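Local coordinates for protein endo-arabinase (Bacteroides thetaiotaomicron, PDB 5C0P) that probably hydrolyses glycosidic bonds in arabinan, as a metal-binding glycoside hydrolase of family 43, at residues Pro20-Leu32 with Ser275-Ile288. Residues are numbered along the deposited sequence; the frame is centred on the assembly and turned at random.
Sequences PVSSLRLRDPFIL and SYHAPNSQTEHPVI. With GOL (glycerol), chain I.
Pro29 and Pro286 meet ring against ring, Pro29 CG to Pro286 CB at 4.0 Å, and this junction illustrates how a five-bladed β-propeller, the fold of family 43, fits its first blade against its last. Packing is tight here. The Pro29 ring also rests on the backbone of Tyr276 and His277 in strand 272-278, while Leu24 crosses Pro286 at about a right angle, bringing Leu24 CB within 3.6 Å of Pro286 CD. Further along, Ile31 and Ile288 reach toward each other tip to tip through their CD1 atoms. Ser275 OG, anti to its own N (chi1 174°), is thereby carried to Pro29 O, to which it donates from above the carbonyl plane. A water donates to both Val21 O and Pro286 O.

The other side is polar and more open. Arg27 bends at chi3 (62°), which turns its guanidinium into the 279-284 loop. Arg27 NH1 makes a salt bridge to Glu284 OE2 at 2.9 Å; the oxygen offers its anti lone pair and sits in the plane of the guanidinium. NH1 also bonds Asn280 O, and Arg27 NH2 takes Asn280 OD1 at 2.8 Å. His277 NE2, over one guanidinium face, donates almost straight to that same OD1, while His277 ND1 accepts Asp28 N at 2.9 Å (174°). With a leucine in place of Arg27, Glu284 would probably lose its charged mate, and Asn280 OD1 would keep only the His277 bond of those described here. At the solvent side, Arg25 NH2 bonds Ser22 O and Leu24 O.

Asp28 also touches the magnesium ligand His261, and its OD2 and Arg27 NE bond a Tris molecule, probably from the crystallisation liquor. The bonding of His277, consistent with a neutral ring protonated at NE2, fixes the backbone at Asp28, whose side chain lies about 6 Å from that of Asp136, predicted to tune the catalytic site, and so probably ties the blade junction to the pocket.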
loop_
_atom_site.group_PDB
_atom_site.type_symbol
_atom_site.label_atom_id
_atom_site.label_comp_id
_atom_site.label_asym_id
_atom_site.label_seq_id
_atom_site.Cartn_x
_atom_site.Cartn_y
_atom_site.Cartn_z
ATOM N N PRO A 20 17.295 -0.185 15.890
ATOM C CA PRO A 20 17.926 -0.390 14.581
ATOM C C PRO A 20 16.915 -0.895 13.560
ATOM O O PRO A 20 16.048 -1.706 13.908
ATOM C CB PRO A 20 18.972 -1.483 14.860
ATOM C CG PRO A 20 19.103 -1.551 16.359
ATOM C CD PRO A 20 17.783 -1.137 16.904
ATOM N N VAL A 21 17.022 -0.436 12.314
ATOM C CA VAL A 21 16.096 -0.873 11.268
ATOM C C VAL A 21 16.100 -2.408 11.120
ATOM O O VAL A 21 15.061 -3.008 10.842
ATOM C CB VAL A 21 16.378 -0.142 9.921
ATOM C CG1 VAL A 21 17.773 -0.484 9.383
ATOM C CG2 VAL A 21 15.282 -0.431 8.892
ATOM N N SER A 22 17.246 -3.035 11.368
ATOM C CA SER A 22 17.364 -4.487 11.240
ATOM C C SER A 22 16.526 -5.237 12.287
ATOM O O SER A 22 16.227 -6.423 12.118
ATOM C CB SER A 22 18.829 -4.915 11.326
ATOM O OG SER A 22 19.395 -4.536 12.566
ATOM N N SER A 23 16.133 -4.543 13.354
ATOM C CA SER A 23 15.394 -5.181 14.443
ATOM C C SER A 23 13.879 -5.074 14.266
ATOM O O SER A 23 13.114 -5.698 15.008
ATOM C CB SER A 23 15.796 -4.572 15.788
ATOM O OG SER A 23 15.108 -3.349 15.990
ATOM N N LEU A 24 13.444 -4.279 13.292
ATOM C CA LEU A 24 12.018 -4.085 13.071
ATOM C C LEU A 24 11.382 -5.371 12.557
ATOM O O LEU A 24 11.940 -6.049 11.698
ATOM C CB LEU A 24 11.769 -2.951 12.074
ATOM C CG LEU A 24 12.239 -1.568 12.533
ATOM C CD1 LEU A 24 11.972 -0.528 11.454
ATOM C CD2 LEU A 24 11.550 -1.183 13.831
ATOM N N ARG A 25 10.230 -5.720 13.120
ATOM C CA ARG A 25 9.454 -6.879 12.701
ATOM C C ARG A 25 8.035 -6.416 12.401
ATOM O O ARG A 25 7.255 -6.126 13.307
ATOM C CB ARG A 25 9.460 -7.950 13.797
ATOM C CG ARG A 25 10.826 -8.551 14.048
ATOM C CD ARG A 25 11.317 -9.329 12.834
ATOM N NE ARG A 25 12.637 -9.916 13.060
ATOM C CZ ARG A 25 13.788 -9.283 12.847
ATOM N NH1 ARG A 25 14.936 -9.907 13.081
ATOM N NH2 ARG A 25 13.805 -8.028 12.403
ATOM N N LEU A 26 7.711 -6.323 11.113
ATOM C CA LEU A 26 6.425 -5.808 10.676
ATOM C C LEU A 26 6.240 -6.145 9.204
ATOM O O LEU A 26 7.200 -6.504 8.515
ATOM C CB LEU A 26 6.331 -4.292 10.915
ATOM C CG LEU A 26 7.534 -3.433 10.484
ATOM C CD1 LEU A 26 7.435 -3.033 9.018
ATOM C CD2 LEU A 26 7.673 -2.189 11.369
ATOM N N ARG A 27 4.999 -6.063 8.753
ATOM C CA ARG A 27 4.639 -6.320 7.367
ATOM C C ARG A 27 4.271 -5.017 6.684
ATOM O O ARG A 27 3.950 -4.025 7.344
ATOM C CB ARG A 27 3.427 -7.251 7.308
ATOM C CG ARG A 27 3.670 -8.641 7.864
ATOM C CD ARG A 27 2.400 -9.497 7.778
ATOM N NE ARG A 27 1.971 -9.698 6.394
ATOM C CZ ARG A 27 2.463 -10.641 5.601
ATOM N NH1 ARG A 27 3.393 -11.479 6.055
ATOM N NH2 ARG A 27 2.022 -10.754 4.355
ATOM N N ASP A 28 4.313 -5.035 5.354
ATOM C CA ASP A 28 3.732 -3.970 4.533
ATOM C C ASP A 28 4.255 -2.565 4.837
ATOM O O ASP A 28 3.457 -1.634 4.972
ATOM C CB ASP A 28 2.200 -4.000 4.686
ATOM C CG ASP A 28 1.628 -5.419 4.566
ATOM O OD1 ASP A 28 2.090 -6.193 3.704
ATOM O OD2 ASP A 28 0.721 -5.776 5.346
ATOM N N PRO A 29 5.588 -2.395 4.936
ATOM C CA PRO A 29 6.093 -1.097 5.408
ATOM C C PRO A 29 6.005 0.028 4.381
ATOM O O PRO A 29 6.619 -0.011 3.307
ATOM C CB PRO A 29 7.558 -1.394 5.730
ATOM C CG PRO A 29 7.930 -2.467 4.757
ATOM C CD PRO A 29 6.689 -3.326 4.617
ATOM N N PHE A 30 5.215 1.030 4.732
ATOM C CA PHE A 30 5.062 2.228 3.922
ATOM C C PHE A 30 5.842 3.347 4.602
ATOM O O PHE A 30 5.624 3.633 5.777
ATOM C CB PHE A 30 3.579 2.595 3.839
ATOM C CG PHE A 30 3.284 3.760 2.932
ATOM C CD1 PHE A 30 3.539 5.064 3.350
ATOM C CD2 PHE A 30 2.743 3.561 1.671
ATOM C CE1 PHE A 30 3.271 6.146 2.527
ATOM C CE2 PHE A 30 2.462 4.643 0.839
ATOM C CZ PHE A 30 2.729 5.935 1.266
ATOM N N ILE A 31 6.744 3.987 3.863
ATOM C CA ILE A 31 7.551 5.075 4.419
ATOM C C ILE A 31 6.983 6.426 4.000
ATOM O O ILE A 31 6.926 6.746 2.803
ATOM C CB ILE A 31 9.001 5.002 3.913
ATOM C CG1 ILE A 31 9.642 3.655 4.265
ATOM C CG2 ILE A 31 9.814 6.187 4.471
ATOM C CD1 ILE A 31 9.659 3.361 5.768
ATOM N N LEU A 32 6.545 7.209 4.983
ATOM C CA LEU A 32 6.148 8.592 4.744
ATOM C C LEU A 32 7.382 9.482 4.857
ATOM O O LEU A 32 8.009 9.539 5.917
ATOM C CB LEU A 32 5.102 9.028 5.769
ATOM C CG LEU A 32 4.774 10.528 5.801
ATOM C CD1 LEU A 32 4.105 10.999 4.502
ATOM C CD2 LEU A 32 3.888 10.823 6.993
ATOM N N SER A 275 10.566 0.194 -0.479
ATOM C CA SER A 275 10.336 -0.353 0.857
ATOM C C SER A 275 9.327 -1.493 0.764
ATOM O O SER A 275 8.239 -1.327 0.188
ATOM C CB SER A 275 9.803 0.747 1.783
ATOM O OG SER A 275 9.434 0.233 3.059
ATOM N N TYR A 276 9.677 -2.646 1.335
ATOM C CA TYR A 276 8.788 -3.809 1.349
ATOM C C TYR A 276 9.183 -4.702 2.505
ATOM O O TYR A 276 10.186 -4.447 3.148
ATOM C CB TYR A 276 8.854 -4.578 0.023
ATOM C CG TYR A 276 10.175 -5.233 -0.329
ATOM C CD1 TYR A 276 10.389 -6.589 -0.102
ATOM C CD2 TYR A 276 11.182 -4.506 -0.949
ATOM C CE1 TYR A 276 11.589 -7.199 -0.464
ATOM C CE2 TYR A 276 12.385 -5.104 -1.315
ATOM C CZ TYR A 276 12.579 -6.444 -1.062
ATOM O OH TYR A 276 13.775 -7.032 -1.434
ATOM N N HIS A 277 8.419 -5.758 2.782
ATOM C CA HIS A 277 8.854 -6.673 3.836
ATOM C C HIS A 277 9.335 -7.984 3.249
ATOM O O HIS A 277 8.879 -8.394 2.186
ATOM C CB HIS A 277 7.755 -6.925 4.882
ATOM C CG HIS A 277 6.649 -7.814 4.396
ATOM N ND1 HIS A 277 5.423 -7.325 4.009
ATOM C CD2 HIS A 277 6.595 -9.156 4.214
ATOM C CE1 HIS A 277 4.652 -8.327 3.619
ATOM N NE2 HIS A 277 5.348 -9.450 3.728
ATOM N N ALA A 278 10.265 -8.633 3.940
ATOM C CA ALA A 278 10.711 -9.972 3.574
ATOM C C ALA A 278 11.222 -10.656 4.828
ATOM O O ALA A 278 11.632 -9.987 5.771
ATOM C CB ALA A 278 11.817 -9.899 2.528
ATOM N N PRO A 279 11.160 -11.995 4.880
ATOM C CA PRO A 279 10.392 -12.882 4.010
ATOM C C PRO A 279 8.925 -12.704 4.391
ATOM O O PRO A 279 8.590 -11.730 5.083
ATOM C CB PRO A 279 10.890 -14.274 4.413
ATOM C CG PRO A 279 11.236 -14.127 5.847
ATOM C CD PRO A 279 11.784 -12.727 5.992
ATOM N N ASN A 280 8.060 -13.619 3.970
ATOM C CA ASN A 280 6.627 -13.377 4.110
ATOM C C ASN A 280 5.989 -14.072 5.313
ATOM O O ASN A 280 4.773 -14.052 5.481
ATOM C CB ASN A 280 5.893 -13.739 2.817
ATOM C CG ASN A 280 4.477 -13.193 2.782
ATOM O OD1 ASN A 280 4.235 -12.032 3.140
ATOM N ND2 ASN A 280 3.525 -14.034 2.373
ATOM N N SER A 281 6.815 -14.685 6.151
ATOM C CA SER A 281 6.312 -15.330 7.359
ATOM C C SER A 281 7.394 -15.385 8.423
ATOM O O SER A 281 8.585 -15.307 8.108
ATOM C CB SER A 281 5.814 -16.747 7.047
ATOM O OG SER A 281 6.855 -17.544 6.514
ATOM N N GLN A 282 6.960 -15.517 9.679
ATOM C CA GLN A 282 7.829 -15.747 10.836
ATOM C C GLN A 282 8.698 -14.560 11.233
ATOM O O GLN A 282 8.690 -14.151 12.393
ATOM C CB GLN A 282 8.697 -16.999 10.659
ATOM C CG GLN A 282 7.901 -18.279 10.528
ATOM N N THR A 283 9.455 -14.022 10.281
ATOM C CA THR A 283 10.439 -12.992 10.597
ATOM C C THR A 283 10.370 -11.789 9.670
ATOM O O THR A 283 11.405 -11.164 9.403
ATOM C CB THR A 283 11.868 -13.547 10.509
ATOM O OG1 THR A 283 12.067 -14.126 9.213
ATOM C CG2 THR A 283 12.107 -14.610 11.582
ATOM N N GLU A 284 9.169 -11.456 9.192
ATOM C CA GLU A 284 8.998 -10.333 8.264
ATOM C C GLU A 284 9.637 -9.062 8.813
ATOM O O GLU A 284 9.389 -8.674 9.957
ATOM C CB GLU A 284 7.516 -10.046 8.004
ATOM C CG GLU A 284 6.689 -11.254 7.565
ATOM C CD GLU A 284 5.915 -11.872 8.714
ATOM O OE1 GLU A 284 6.521 -12.156 9.762
ATOM O OE2 GLU A 284 4.692 -12.053 8.573
ATOM N N HIS A 285 10.439 -8.402 7.988
ATOM C CA HIS A 285 11.107 -7.170 8.397
ATOM C C HIS A 285 11.237 -6.252 7.188
ATOM O O HIS A 285 11.215 -6.714 6.038
ATOM C CB HIS A 285 12.490 -7.488 8.968
ATOM C CG HIS A 285 13.368 -8.253 8.024
ATOM N ND1 HIS A 285 13.463 -9.626 8.056
ATOM C CD2 HIS A 285 14.168 -7.834 7.020
ATOM C CE1 HIS A 285 14.298 -10.025 7.108
ATOM N NE2 HIS A 285 14.736 -8.959 6.462
ATOM N N PRO A 286 11.359 -4.940 7.429
ATOM C CA PRO A 286 11.426 -4.013 6.296
ATOM C C PRO A 286 12.743 -4.090 5.557
ATOM O O PRO A 286 13.811 -4.163 6.166
ATOM C CB PRO A 286 11.270 -2.632 6.948
ATOM C CG PRO A 286 11.649 -2.830 8.388
ATOM C CD PRO A 286 11.259 -4.246 8.724
ATOM N N VAL A 287 12.640 -4.080 4.238
ATOM C CA VAL A 287 13.786 -3.992 3.359
ATOM C C VAL A 287 13.630 -2.652 2.653
ATOM O O VAL A 287 12.634 -2.417 1.967
ATOM C CB VAL A 287 13.776 -5.139 2.342
ATOM C CG1 VAL A 287 14.942 -5.004 1.369
ATOM C CG2 VAL A 287 13.836 -6.491 3.063
ATOM N N ILE A 288 14.574 -1.750 2.884
ATOM C CA ILE A 288 14.495 -0.400 2.328
ATOM C C ILE A 288 15.820 -0.163 1.625
ATOM O O ILE A 288 16.867 -0.058 2.256
ATOM C CB ILE A 288 14.278 0.653 3.429
ATOM C CG1 ILE A 288 13.046 0.307 4.283
ATOM C CG2 ILE A 288 14.141 2.046 2.807
ATOM C CD1 ILE A 288 12.960 1.102 5.600
HETATM C C1 GOL I . 15.845 -3.959 -4.653
HETATM C C2 GOL I . 14.876 -4.635 -5.618
HETATM O O2 GOL I . 14.109 -3.655 -6.279
HETATM C C3 GOL I . 13.943 -5.560 -4.852
HETATM O O3 GOL I . 14.673 -6.670 -4.386
HETATM O O HOH W 1 14.663 -4.882 8.740
#